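Local coordinates for 2,3,4,5-tetrahydropyridine-2,6-dicarboxylate N-succinyltransferase (Campylobacter jejuni, PDB 2RIJ), which probably catalyses the succinyl-CoA-dependent conversion of cyclic tetrahydrodipicolinate into acyclic N-succinyl-L-2-amino-6-oxopimelate, the first step of the succinylase route to lysine, at residues Y22-K26 with C128-D132; N41-Q45 with K176-L180; A78-V82 with E134-S140; V153-S157 with S263-V267; F164-S168 with V202-P206. The contacts are given in a common frame with arbitrary orientation. Residues are numbered along the deposited sequence.

Interaction 1: Y22-K26 with C128-D132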
# COMPACT_ATOMS: atom_id res chain seq x y z
N TYR A 22 67.37 -16.41 -15.31
CA TYR A 22 66.96 -16.48 -13.90
C TYR A 22 65.90 -15.41 -13.60
O TYR A 22 66.02 -14.27 -14.05
CB TYR A 22 68.15 -16.36 -12.96
CG TYR A 22 67.75 -16.61 -11.53
CD1 TYR A 22 67.25 -15.59 -10.73
CD2 TYR A 22 67.83 -17.88 -10.99
CE1 TYR A 22 66.82 -15.83 -9.40
CE2 TYR A 22 67.42 -18.13 -9.67
CZ TYR A 22 66.94 -17.09 -8.88
OH TYR A 22 66.56 -17.37 -7.60
N LYS A 23 64.84 -15.81 -12.88
CA LYS A 23 63.86 -14.91 -12.30
C LYS A 23 63.71 -15.21 -10.80
O LYS A 23 63.56 -16.37 -10.44
CB LYS A 23 62.48 -15.11 -12.92
CG LYS A 23 62.17 -14.27 -14.12
CD LYS A 23 60.80 -14.68 -14.72
CE LYS A 23 59.65 -13.74 -14.34
NZ LYS A 23 58.51 -13.88 -15.34
N LYS A 24 63.71 -14.18 -9.97
CA LYS A 24 63.40 -14.34 -8.56
C LYS A 24 61.94 -14.74 -8.40
O LYS A 24 61.06 -14.13 -8.99
CB LYS A 24 63.60 -13.04 -7.81
CG LYS A 24 65.00 -12.49 -7.80
CD LYS A 24 65.02 -11.19 -6.93
CE LYS A 24 66.40 -10.57 -6.90
NZ LYS A 24 66.50 -9.54 -5.81
N PRO A 25 61.68 -15.79 -7.63
CA PRO A 25 60.27 -16.11 -7.35
C PRO A 25 59.55 -15.01 -6.57
O PRO A 25 60.11 -14.37 -5.66
CB PRO A 25 60.33 -17.37 -6.50
CG PRO A 25 61.68 -17.88 -6.57
CD PRO A 25 62.61 -16.75 -7.03
N LYS A 26 58.29 -14.83 -6.91
CA LYS A 26 57.45 -13.91 -6.16
C LYS A 26 56.88 -14.57 -4.90
O LYS A 26 56.59 -13.87 -3.94
CB LYS A 26 56.33 -13.41 -7.06
CG LYS A 26 56.89 -12.77 -8.33
CD LYS A 26 55.86 -11.95 -9.10
CE LYS A 26 56.54 -11.08 -10.20
NZ LYS A 26 57.85 -10.45 -9.77
N CYS A 128 57.15 -22.85 -6.30
CA CYS A 128 57.31 -21.42 -6.44
C CYS A 128 56.51 -20.82 -7.59
O CYS A 128 56.22 -21.49 -8.58
CB CYS A 128 58.79 -21.02 -6.49
SG CYS A 128 59.59 -21.17 -8.06
N LEU A 129 56.14 -19.56 -7.40
CA LEU A 129 55.47 -18.77 -8.41
C LEU A 129 56.44 -17.72 -8.94
O LEU A 129 57.02 -16.96 -8.16
CB LEU A 129 54.22 -18.08 -7.84
CG LEU A 129 53.19 -18.96 -7.15
CD1 LEU A 129 52.00 -18.10 -6.66
CD2 LEU A 129 52.74 -20.04 -8.09
N PHE A 130 56.58 -17.67 -10.26
CA PHE A 130 57.34 -16.56 -10.94
C PHE A 130 56.46 -15.38 -11.36
O PHE A 130 56.95 -14.26 -11.48
CB PHE A 130 58.05 -17.08 -12.17
CG PHE A 130 59.13 -18.06 -11.85
CD1 PHE A 130 60.19 -17.70 -11.06
CD2 PHE A 130 59.08 -19.35 -12.36
CE1 PHE A 130 61.18 -18.62 -10.74
CE2 PHE A 130 60.07 -20.27 -12.06
CZ PHE A 130 61.11 -19.91 -11.24
N GLU A 131 55.18 -15.64 -11.58
CA GLU A 131 54.21 -14.60 -11.86
C GLU A 131 52.85 -15.05 -11.35
O GLU A 131 52.70 -16.19 -10.90
CB GLU A 131 54.16 -14.25 -13.35
CG GLU A 131 54.00 -15.44 -14.28
CD GLU A 131 54.61 -15.23 -15.67
OE1 GLU A 131 55.00 -14.09 -15.98
OE2 GLU A 131 54.69 -16.20 -16.46
N ASP A 132 51.87 -14.15 -11.40
CA ASP A 132 50.51 -14.42 -10.93
C ASP A 132 49.60 -14.76 -12.11
O ASP A 132 49.02 -13.89 -12.74
CB ASP A 132 49.98 -13.23 -10.13
CG ASP A 132 48.50 -13.36 -9.76
OD1 ASP A 132 48.03 -14.51 -9.53
OD2 ASP A 132 47.81 -12.31 -9.71
O HOH W 1 59.58 -13.47 -10.98

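Interaction 2: N41-Q45 with K176-L180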
# COMPACT_ATOMS: atom_id res chain seq x y z
N ASN A 41 50.48 -40.88 -7.96
CA ASN A 41 50.87 -39.63 -8.61
C ASN A 41 49.85 -38.50 -8.46
O ASN A 41 50.09 -37.37 -8.90
CB ASN A 41 51.11 -39.88 -10.09
CG ASN A 41 52.20 -40.90 -10.31
OD1 ASN A 41 53.32 -40.77 -9.79
ND2 ASN A 41 51.88 -41.95 -11.06
N LYS A 42 48.69 -38.81 -7.89
CA LYS A 42 47.65 -37.82 -7.67
C LYS A 42 47.98 -37.10 -6.38
O LYS A 42 48.15 -37.75 -5.36
CB LYS A 42 46.31 -38.53 -7.57
CG LYS A 42 45.11 -37.70 -7.90
CD LYS A 42 43.84 -38.57 -7.86
CE LYS A 42 43.66 -39.37 -9.16
NZ LYS A 42 43.27 -38.49 -10.32
N ILE A 43 48.17 -35.79 -6.43
CA ILE A 43 48.41 -34.98 -5.23
C ILE A 43 47.02 -34.54 -4.73
O ILE A 43 46.29 -33.80 -5.41
CB ILE A 43 49.30 -33.74 -5.52
CG1 ILE A 43 50.62 -34.15 -6.23
CG2 ILE A 43 49.54 -32.94 -4.24
CD1 ILE A 43 51.34 -35.31 -5.64
N LEU A 44 46.66 -35.05 -3.55
CA LEU A 44 45.41 -34.74 -2.90
C LEU A 44 45.42 -33.53 -1.98
O LEU A 44 44.35 -32.99 -1.71
CB LEU A 44 44.91 -35.95 -2.10
CG LEU A 44 44.95 -37.28 -2.84
CD1 LEU A 44 44.33 -38.28 -1.91
CD2 LEU A 44 44.20 -37.19 -4.14
N GLN A 45 46.60 -33.14 -1.49
CA GLN A 45 46.76 -32.00 -0.61
C GLN A 45 48.24 -31.65 -0.50
O GLN A 45 49.11 -32.52 -0.60
CB GLN A 45 46.21 -32.31 0.80
CG GLN A 45 46.17 -31.09 1.69
CD GLN A 45 45.49 -31.32 3.03
OE1 GLN A 45 44.66 -30.50 3.46
NE2 GLN A 45 45.86 -32.42 3.71
N LYS A 176 42.53 -35.78 6.72
CA LYS A 176 43.37 -36.53 5.78
C LYS A 176 42.55 -36.95 4.55
O LYS A 176 41.48 -37.55 4.73
CB LYS A 176 43.90 -37.82 6.44
CG LYS A 176 44.59 -37.63 7.77
CD LYS A 176 45.72 -36.71 7.62
CE LYS A 176 46.78 -36.89 8.70
NZ LYS A 176 47.88 -35.92 8.37
N PRO A 177 43.04 -36.66 3.33
CA PRO A 177 42.31 -37.02 2.13
C PRO A 177 42.42 -38.51 1.78
O PRO A 177 43.49 -39.13 1.91
CB PRO A 177 42.93 -36.11 1.05
CG PRO A 177 44.38 -35.91 1.53
CD PRO A 177 44.29 -35.94 3.04
N ILE A 178 41.31 -39.07 1.33
CA ILE A 178 41.22 -40.45 0.87
C ILE A 178 40.47 -40.47 -0.45
O ILE A 178 39.38 -39.93 -0.55
CB ILE A 178 40.46 -41.32 1.88
CG1 ILE A 178 41.06 -41.16 3.28
CG2 ILE A 178 40.37 -42.82 1.38
CD1 ILE A 178 40.29 -41.87 4.38
N GLU A 179 41.06 -41.08 -1.46
CA GLU A 179 40.40 -41.25 -2.75
C GLU A 179 39.11 -42.03 -2.59
O GLU A 179 39.09 -43.03 -1.89
CB GLU A 179 41.30 -42.01 -3.73
CG GLU A 179 42.61 -41.35 -4.04
CD GLU A 179 43.32 -42.01 -5.22
OE1 GLU A 179 42.92 -41.74 -6.38
OE2 GLU A 179 44.25 -42.81 -4.98
N LEU A 180 38.03 -41.54 -3.19
CA LEU A 180 36.74 -42.20 -3.12
C LEU A 180 36.85 -43.64 -3.67
O LEU A 180 36.24 -44.56 -3.14
CB LEU A 180 35.64 -41.38 -3.85
CG LEU A 180 35.33 -40.02 -3.17
CD1 LEU A 180 34.49 -39.12 -4.08
CD2 LEU A 180 34.65 -40.22 -1.83

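Interaction 3: A78-V82 with E134-S140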
# COMPACT_ATOMS: atom_id res chain seq x y z
N ALA A 78 57.97 -19.87 -17.41
CA ALA A 78 56.70 -20.43 -16.97
C ALA A 78 56.26 -19.62 -15.76
O ALA A 78 57.06 -18.89 -15.16
CB ALA A 78 56.86 -21.91 -16.63
N SER A 79 54.97 -19.71 -15.40
CA SER A 79 54.45 -18.93 -14.28
C SER A 79 54.83 -19.53 -12.92
O SER A 79 54.74 -18.88 -11.88
CB SER A 79 52.92 -18.80 -14.35
OG SER A 79 52.30 -20.05 -14.53
N GLU A 80 55.23 -20.79 -12.93
CA GLU A 80 55.47 -21.50 -11.70
C GLU A 80 56.46 -22.61 -11.92
O GLU A 80 56.73 -22.99 -13.07
CB GLU A 80 54.13 -22.08 -11.17
CG GLU A 80 53.57 -23.19 -12.06
CD GLU A 80 52.29 -23.76 -11.50
OE1 GLU A 80 51.30 -23.00 -11.40
OE2 GLU A 80 52.28 -24.98 -11.20
N PHE A 81 57.02 -23.10 -10.82
CA PHE A 81 57.93 -24.24 -10.84
C PHE A 81 57.67 -25.09 -9.61
O PHE A 81 57.59 -24.57 -8.49
CB PHE A 81 59.41 -23.78 -10.99
CG PHE A 81 60.42 -24.87 -10.75
CD1 PHE A 81 60.72 -25.79 -11.74
CD2 PHE A 81 61.10 -24.95 -9.55
CE1 PHE A 81 61.67 -26.79 -11.52
CE2 PHE A 81 62.04 -25.95 -9.32
CZ PHE A 81 62.33 -26.86 -10.33
N VAL A 82 57.47 -26.39 -9.85
CA VAL A 82 57.21 -27.38 -8.82
C VAL A 82 58.15 -28.55 -9.02
O VAL A 82 58.28 -29.05 -10.12
CB VAL A 82 55.75 -27.89 -8.91
CG1 VAL A 82 55.45 -28.93 -7.85
CG2 VAL A 82 54.75 -26.71 -8.82
N GLU A 134 47.13 -18.27 -13.85
CA GLU A 134 46.35 -19.42 -13.48
C GLU A 134 47.27 -20.52 -12.98
O GLU A 134 48.32 -20.79 -13.57
CB GLU A 134 45.61 -19.97 -14.67
CG GLU A 134 44.54 -19.09 -15.21
CD GLU A 134 43.72 -19.81 -16.30
OE1 GLU A 134 44.22 -20.85 -16.83
OE2 GLU A 134 42.59 -19.32 -16.59
N PRO A 135 46.86 -21.19 -11.90
CA PRO A 135 47.64 -22.30 -11.39
C PRO A 135 47.68 -23.45 -12.40
O PRO A 135 46.69 -23.71 -13.07
CB PRO A 135 46.88 -22.72 -10.12
CG PRO A 135 45.49 -22.18 -10.29
CD PRO A 135 45.65 -20.92 -11.08
N LEU A 136 48.82 -24.12 -12.47
CA LEU A 136 48.94 -25.27 -13.33
C LEU A 136 49.04 -26.58 -12.58
O LEU A 136 49.14 -27.64 -13.19
CB LEU A 136 50.16 -25.08 -14.20
CG LEU A 136 50.13 -23.80 -15.03
CD1 LEU A 136 51.47 -23.64 -15.68
CD2 LEU A 136 49.00 -23.88 -16.04
N SER A 137 49.03 -26.51 -11.26
CA SER A 137 49.25 -27.70 -10.45
C SER A 137 48.46 -27.61 -9.17
O SER A 137 48.13 -26.51 -8.72
CB SER A 137 50.73 -27.90 -10.13
OG SER A 137 51.32 -26.84 -9.39
N VAL A 138 48.19 -28.76 -8.57
CA VAL A 138 47.65 -28.84 -7.22
C VAL A 138 48.56 -28.07 -6.25
O VAL A 138 48.10 -27.30 -5.42
CB VAL A 138 47.47 -30.28 -6.75
CG1 VAL A 138 46.96 -30.29 -5.30
CG2 VAL A 138 46.48 -31.03 -7.69
N GLU A 139 49.86 -28.27 -6.38
CA GLU A 139 50.82 -27.63 -5.51
C GLU A 139 50.73 -26.09 -5.57
O GLU A 139 50.80 -25.41 -4.53
CB GLU A 139 52.26 -28.09 -5.88
CG GLU A 139 52.55 -29.58 -5.63
CD GLU A 139 52.30 -30.52 -6.83
OE1 GLU A 139 51.41 -30.26 -7.69
OE2 GLU A 139 53.00 -31.55 -6.89
N SER A 140 50.65 -25.52 -6.78
CA SER A 140 50.56 -24.08 -6.91
C SER A 140 49.19 -23.54 -6.46
O SER A 140 49.13 -22.47 -5.89
CB SER A 140 50.92 -23.58 -8.30
OG SER A 140 49.96 -23.96 -9.23
O HOH W 2 50.84 -20.42 -12.26

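Interaction 4: V153-S157 with S263-V267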
# COMPACT_ATOMS: atom_id res chain seq x y z
N VAL A 153 48.98 -11.78 0.76
CA VAL A 153 48.38 -11.02 -0.32
C VAL A 153 46.91 -10.70 0.02
O VAL A 153 46.26 -11.43 0.78
CB VAL A 153 48.41 -11.77 -1.68
CG1 VAL A 153 49.88 -12.14 -2.09
CG2 VAL A 153 47.47 -13.00 -1.68
N PRO A 154 46.40 -9.57 -0.49
CA PRO A 154 44.98 -9.24 -0.26
C PRO A 154 43.98 -10.11 -0.98
O PRO A 154 44.29 -10.69 -2.04
CB PRO A 154 44.85 -7.79 -0.73
CG PRO A 154 46.24 -7.31 -0.96
CD PRO A 154 47.10 -8.48 -1.20
N LEU A 155 42.80 -10.20 -0.39
CA LEU A 155 41.66 -10.88 -1.01
C LEU A 155 41.47 -10.36 -2.44
O LEU A 155 41.69 -9.16 -2.72
CB LEU A 155 40.41 -10.63 -0.19
CG LEU A 155 40.30 -11.43 1.10
CD1 LEU A 155 39.23 -10.88 2.07
CD2 LEU A 155 40.00 -12.89 0.68
N ARG A 156 41.13 -11.27 -3.33
CA ARG A 156 40.92 -11.02 -4.78
C ARG A 156 42.14 -10.67 -5.63
O ARG A 156 42.03 -10.56 -6.86
CB ARG A 156 39.88 -9.92 -5.00
CG ARG A 156 38.58 -10.08 -4.31
CD ARG A 156 37.77 -8.80 -4.63
NE ARG A 156 36.54 -8.73 -3.92
CZ ARG A 156 35.93 -7.60 -3.63
NH1 ARG A 156 36.43 -6.43 -3.98
NH2 ARG A 156 34.80 -7.64 -2.98
N SER A 157 43.31 -10.59 -5.02
CA SER A 157 44.47 -10.02 -5.67
C SER A 157 45.25 -11.06 -6.48
O SER A 157 46.16 -10.68 -7.20
CB SER A 157 45.35 -9.35 -4.62
OG SER A 157 46.06 -10.30 -3.88
N SER A 263 32.34 -16.42 -1.92
CA SER A 263 33.62 -16.16 -2.57
C SER A 263 33.57 -14.83 -3.28
O SER A 263 32.57 -14.48 -3.91
CB SER A 263 33.95 -17.30 -3.56
OG SER A 263 34.47 -18.40 -2.87
N SER A 264 34.67 -14.07 -3.16
CA SER A 264 34.88 -12.74 -3.69
C SER A 264 34.32 -11.62 -2.81
O SER A 264 34.64 -10.49 -3.06
CB SER A 264 34.39 -12.57 -5.13
OG SER A 264 35.20 -13.33 -5.96
N ALA A 265 33.56 -11.96 -1.79
CA ALA A 265 32.96 -10.93 -0.90
C ALA A 265 33.97 -10.56 0.18
O ALA A 265 34.68 -11.45 0.72
CB ALA A 265 31.64 -11.42 -0.29
N ILE A 266 34.04 -9.26 0.47
CA ILE A 266 34.91 -8.68 1.47
C ILE A 266 34.09 -7.81 2.40
O ILE A 266 33.26 -7.01 1.94
CB ILE A 266 36.05 -7.80 0.85
CG1 ILE A 266 36.94 -8.64 -0.10
CG2 ILE A 266 36.93 -7.21 1.95
CD1 ILE A 266 37.92 -7.79 -0.96
N VAL A 267 34.32 -8.01 3.69
CA VAL A 267 33.61 -7.29 4.76
C VAL A 267 34.63 -6.44 5.53
O VAL A 267 35.63 -6.94 6.01
CB VAL A 267 32.85 -8.27 5.67
CG1 VAL A 267 32.12 -7.56 6.80
CG2 VAL A 267 31.87 -9.14 4.82

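Interaction 5: F164-S168 with V202-P206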
# COMPACT_ATOMS: atom_id res chain seq x y z
N PHE A 164 39.28 -25.45 -9.52
CA PHE A 164 38.34 -26.55 -9.38
C PHE A 164 38.62 -27.69 -10.33
O PHE A 164 38.44 -28.85 -9.99
CB PHE A 164 36.90 -26.07 -9.57
CG PHE A 164 36.30 -25.49 -8.35
CD1 PHE A 164 36.53 -24.16 -8.01
CD2 PHE A 164 35.47 -26.25 -7.54
CE1 PHE A 164 35.94 -23.61 -6.88
CE2 PHE A 164 34.89 -25.70 -6.40
CZ PHE A 164 35.12 -24.38 -6.08
N GLY A 165 39.09 -27.39 -11.53
CA GLY A 165 39.37 -28.46 -12.47
C GLY A 165 40.60 -29.28 -12.15
O GLY A 165 40.72 -30.41 -12.58
N LEU A 166 41.55 -28.69 -11.43
CA LEU A 166 42.79 -29.36 -11.09
C LEU A 166 42.69 -30.22 -9.80
O LEU A 166 43.39 -31.23 -9.65
CB LEU A 166 43.90 -28.32 -10.93
CG LEU A 166 44.43 -27.70 -12.24
CD1 LEU A 166 45.68 -26.88 -12.00
CD2 LEU A 166 44.73 -28.73 -13.31
N LEU A 167 41.85 -29.79 -8.87
CA LEU A 167 41.72 -30.46 -7.57
C LEU A 167 40.84 -31.72 -7.71
O LEU A 167 39.88 -31.72 -8.47
CB LEU A 167 41.14 -29.48 -6.55
CG LEU A 167 41.99 -28.24 -6.22
CD1 LEU A 167 41.22 -27.32 -5.35
CD2 LEU A 167 43.35 -28.60 -5.54
N SER A 168 41.19 -32.79 -7.00
CA SER A 168 40.39 -34.01 -6.93
C SER A 168 39.38 -33.93 -5.80
O SER A 168 39.70 -33.49 -4.70
CB SER A 168 41.29 -35.22 -6.68
OG SER A 168 42.22 -35.36 -7.71
N VAL A 202 33.29 -34.60 1.97
CA VAL A 202 33.74 -34.98 0.60
C VAL A 202 33.74 -33.71 -0.24
O VAL A 202 32.68 -33.06 -0.42
CB VAL A 202 32.87 -36.09 -0.04
CG1 VAL A 202 33.31 -36.38 -1.58
CG2 VAL A 202 32.83 -37.35 0.86
N ASP A 203 34.93 -33.30 -0.68
CA ASP A 203 35.08 -32.07 -1.42
C ASP A 203 36.48 -31.98 -2.01
O ASP A 203 37.39 -32.80 -1.73
CB ASP A 203 34.86 -30.85 -0.49
CG ASP A 203 34.74 -29.51 -1.25
OD1 ASP A 203 34.41 -29.51 -2.46
OD2 ASP A 203 35.01 -28.45 -0.64
N LYS A 204 36.65 -30.98 -2.83
CA LYS A 204 37.93 -30.65 -3.47
C LYS A 204 38.85 -29.75 -2.63
O LYS A 204 40.04 -29.67 -2.92
CB LYS A 204 37.68 -29.98 -4.84
CG LYS A 204 37.15 -30.93 -5.91
CD LYS A 204 36.78 -30.21 -7.18
CE LYS A 204 36.57 -31.20 -8.35
NZ LYS A 204 36.43 -30.55 -9.64
N PHE A 205 38.29 -29.04 -1.66
CA PHE A 205 39.04 -28.11 -0.82
C PHE A 205 39.05 -28.60 0.63
O PHE A 205 38.03 -29.10 1.12
CB PHE A 205 38.37 -26.73 -0.79
CG PHE A 205 38.54 -25.91 -2.04
CD1 PHE A 205 37.86 -26.26 -3.19
CD2 PHE A 205 39.33 -24.78 -2.04
CE1 PHE A 205 38.01 -25.52 -4.38
CE2 PHE A 205 39.48 -24.03 -3.23
CZ PHE A 205 38.84 -24.44 -4.40
N PRO A 206 40.16 -28.34 1.36
CA PRO A 206 40.24 -28.54 2.81
C PRO A 206 39.74 -27.32 3.58
O PRO A 206 39.33 -26.31 2.98
CB PRO A 206 41.74 -28.76 3.02
CG PRO A 206 42.34 -27.88 2.03
CD PRO A 206 41.45 -27.82 0.84

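Interaction 1: Y22-K26 with C128-D132
At C128, near the end of strand 124-129, the side chain points toward the loop Y22-K26, and its CB lies 4.0 Å from P25 CB in a small apolar contact. L129 contributes its backbone: K26 N donates a hydrogen bond to L129 O (2.8 Å), and P25 CA sits 3.5 Å from the same L129 O. This bond falls where the loop runs into strand 27-35, the antiparallel neighbour of 124-129 in the sheet of the N-terminal domain, and the pairing carries on between L129 and A27. The loop therefore enters the sheet here; up to this point it runs roughly perpendicular to 128-131, the end-to-end directions being 95° apart. F130, just past the strand, has the largest area covered in the contact. Its ring lies against the K23-P25 backbone, with F130 CE1 3.3 Å from K23 O and 4.3 Å from P25 CG, while F76 also meets the ring. The carbonyl of F130 faces the loop as well: a water donates to both K24 O (2.6 Å) and F130 O (2.8 Å), and K26 CE passes 3.5 Å from F130 O. E131 OE1 forms a salt bridge to K23 NZ (3.6 Å).

Interaction 2: N41-Q45 with K176-L180
Packing of apolar atoms dominates this buried contact. L44 and P177 point toward each other, with L44 CB 3.7 Å from P177 CG, and L44 CD1 extends to 4.1 Å from E179 CG. Q45 adds a flank to the proline, its NE2 lying 3.9 Å from P177 CD. L44 and Q45 form a classic beta bulge opposite D34, which accounts for both consecutive residues pointing toward 176-180.

No hydrogen bond joins the two segments: strands 43-45 and 176-178 cross at 144°, their axes 7.3 Å apart, and belong to separate sheets. Polar groups are satisfied by neighbours instead. Q45 bonds to H211 and D34, and E179, the N-cap residue of helix 180-192, accepts through OE2 from L38 N and N39 N in the loop between strands 27-35 and 43-48. K42 CD merely brushes E179 OE1 at 3.6 Å.

The N-terminal domain's sheet thus meets the small three-stranded one directly through apolar packing, while the polar ends of Q45 and E179 are bonded outside the two segments.

Interaction 3: A78-V82 with E134-S140
The carboxylate of E80 receives three hydrogen bonds from the residues leading into and beginning helix 138-149. S140 OG donates to E80 OE1 at 2.7 Å, L136 N donates to the same E80 OE1 at 2.9 Å, and S137 OG donates to E80 OE2 at 2.8 Å. No basic side chain of either segment takes part; the acid is held by two hydroxyls and a backbone amide. Those same serines build the N-terminus of the helix: S137 is the N-cap, its OG accepting from S140 N (3.0 Å), while a weak bond runs back from S137 N to S140 OG (3.4 Å), making a capping box. E80, at the start of strand 80-84, thereby ties this edge strand of the N-terminal sheet to the capped helix, which follows strand 124-129 in the chain. A water extends the network, lying 2.7 Å from S79 OG and within hydrogen-bonding distance of E80 OE1 (2.8 Å) and E134 O (2.9 Å). E80 OE2 lies 3.7 Å from L136 CB, and S79 OG is 3.9 Å from L136 CD1. Farther along the strand, V82 covers the helix start, with V82 CG2 3.5 Å from S137 OG and CG1 3.7 Å from E139 CD.

Interaction 4: V153-S157 with S263-V267
Residues P154-S157 form a type II beta turn, closed by the backbone hydrogen bond from S157 N to P154 O (3.1 Å) and reinforced by S157 OG, which donates to the same P154 O at 2.6 Å. R156 occupies the third position with a positive phi of 69°. The facing segment also contains a residue of positive phi, S264, two residues before the short strand 266-267. This strand belongs to a parallel sheet between 250-251 and 292-293, one of the faces of the left-handed parallel beta-helix built from hexapeptide repeats. CA atoms approach to 6.4 Å for R156 and S264, so side chains must bridge the gap.

R156 does most of this. Its NE donates to S264 O at 2.7 Å and its NH2 to the same S264 O at 2.9 Å, a forked interaction in the guanidinium plane. I266 CD1 lies over one face of that group, 3.3 Å from R156 CZ, and also packs against L155 CB at 3.9 Å. The arginine reaches the next coil too, through a bond from NH2 to S292 OG, while its backbone N donates to N248 OD1.

An uncharged carbonyl and an aliphatic side chain thus receive the cationic arginine, fastening the linker after helix 138-149 to neighbouring coils of the beta-helix through polar and apolar contacts together.

Interaction 5: F164-S168 with V202-P206
K204 has the most surface covered, its extended side chain running along the end of helix 163-166 until NZ donates to F164 O at 2.7 Å. Along the way K204 CE passes 3.4 Å from L167 O, and K204 CB lies 3.9 Å from L167 CB. The backbone is close as well, with a CA-H...O contact of 3.6 Å between K204 CA and S168 O.

F164 and L167 supply the apolar half, both meeting F205. F164 CZ comes within 3.5 Å of F205 CE1, the two rings tilted by 51° with centroids 5.0 Å apart. L167 CD1 sits over the face of F205, 4.0 Å from the ring centroid in a CH-pi contact. Beyond the contact, F205 stacks with F247, while D203 forms salt bridges to R227 and to R219 of a neighbouring subunit.

Through its bond to a main-chain carbonyl of the short helix 163-166, the lysine joins this helix to the end of strand 201-203, an outer strand, within this chain, of the small antiparallel sheet, beside the subunit interface.

Interactions 1 and 3 form one neighbourhood of the N-terminal domain, with centres 10 Å apart. Strands 124-129 and 80-84 pair between them through C128 N and F81 O, and F130 N to S79 O continues the pairing just past their ends. Interactions 2 and 5, with centres also about 10 Å apart, flank the small three-stranded sheet and touch through K42 with S168. Helix 138-149 links the two groups: V138 meets I43 of interaction 2 and L166 of interaction 5. Interaction 4, centred at least 20 Å from every other contact, joins the beta-helix. Along the chain, interaction 2 crosses interactions 1, 4 and 5, so residues distant in sequence bring the N-terminal and middle regions together.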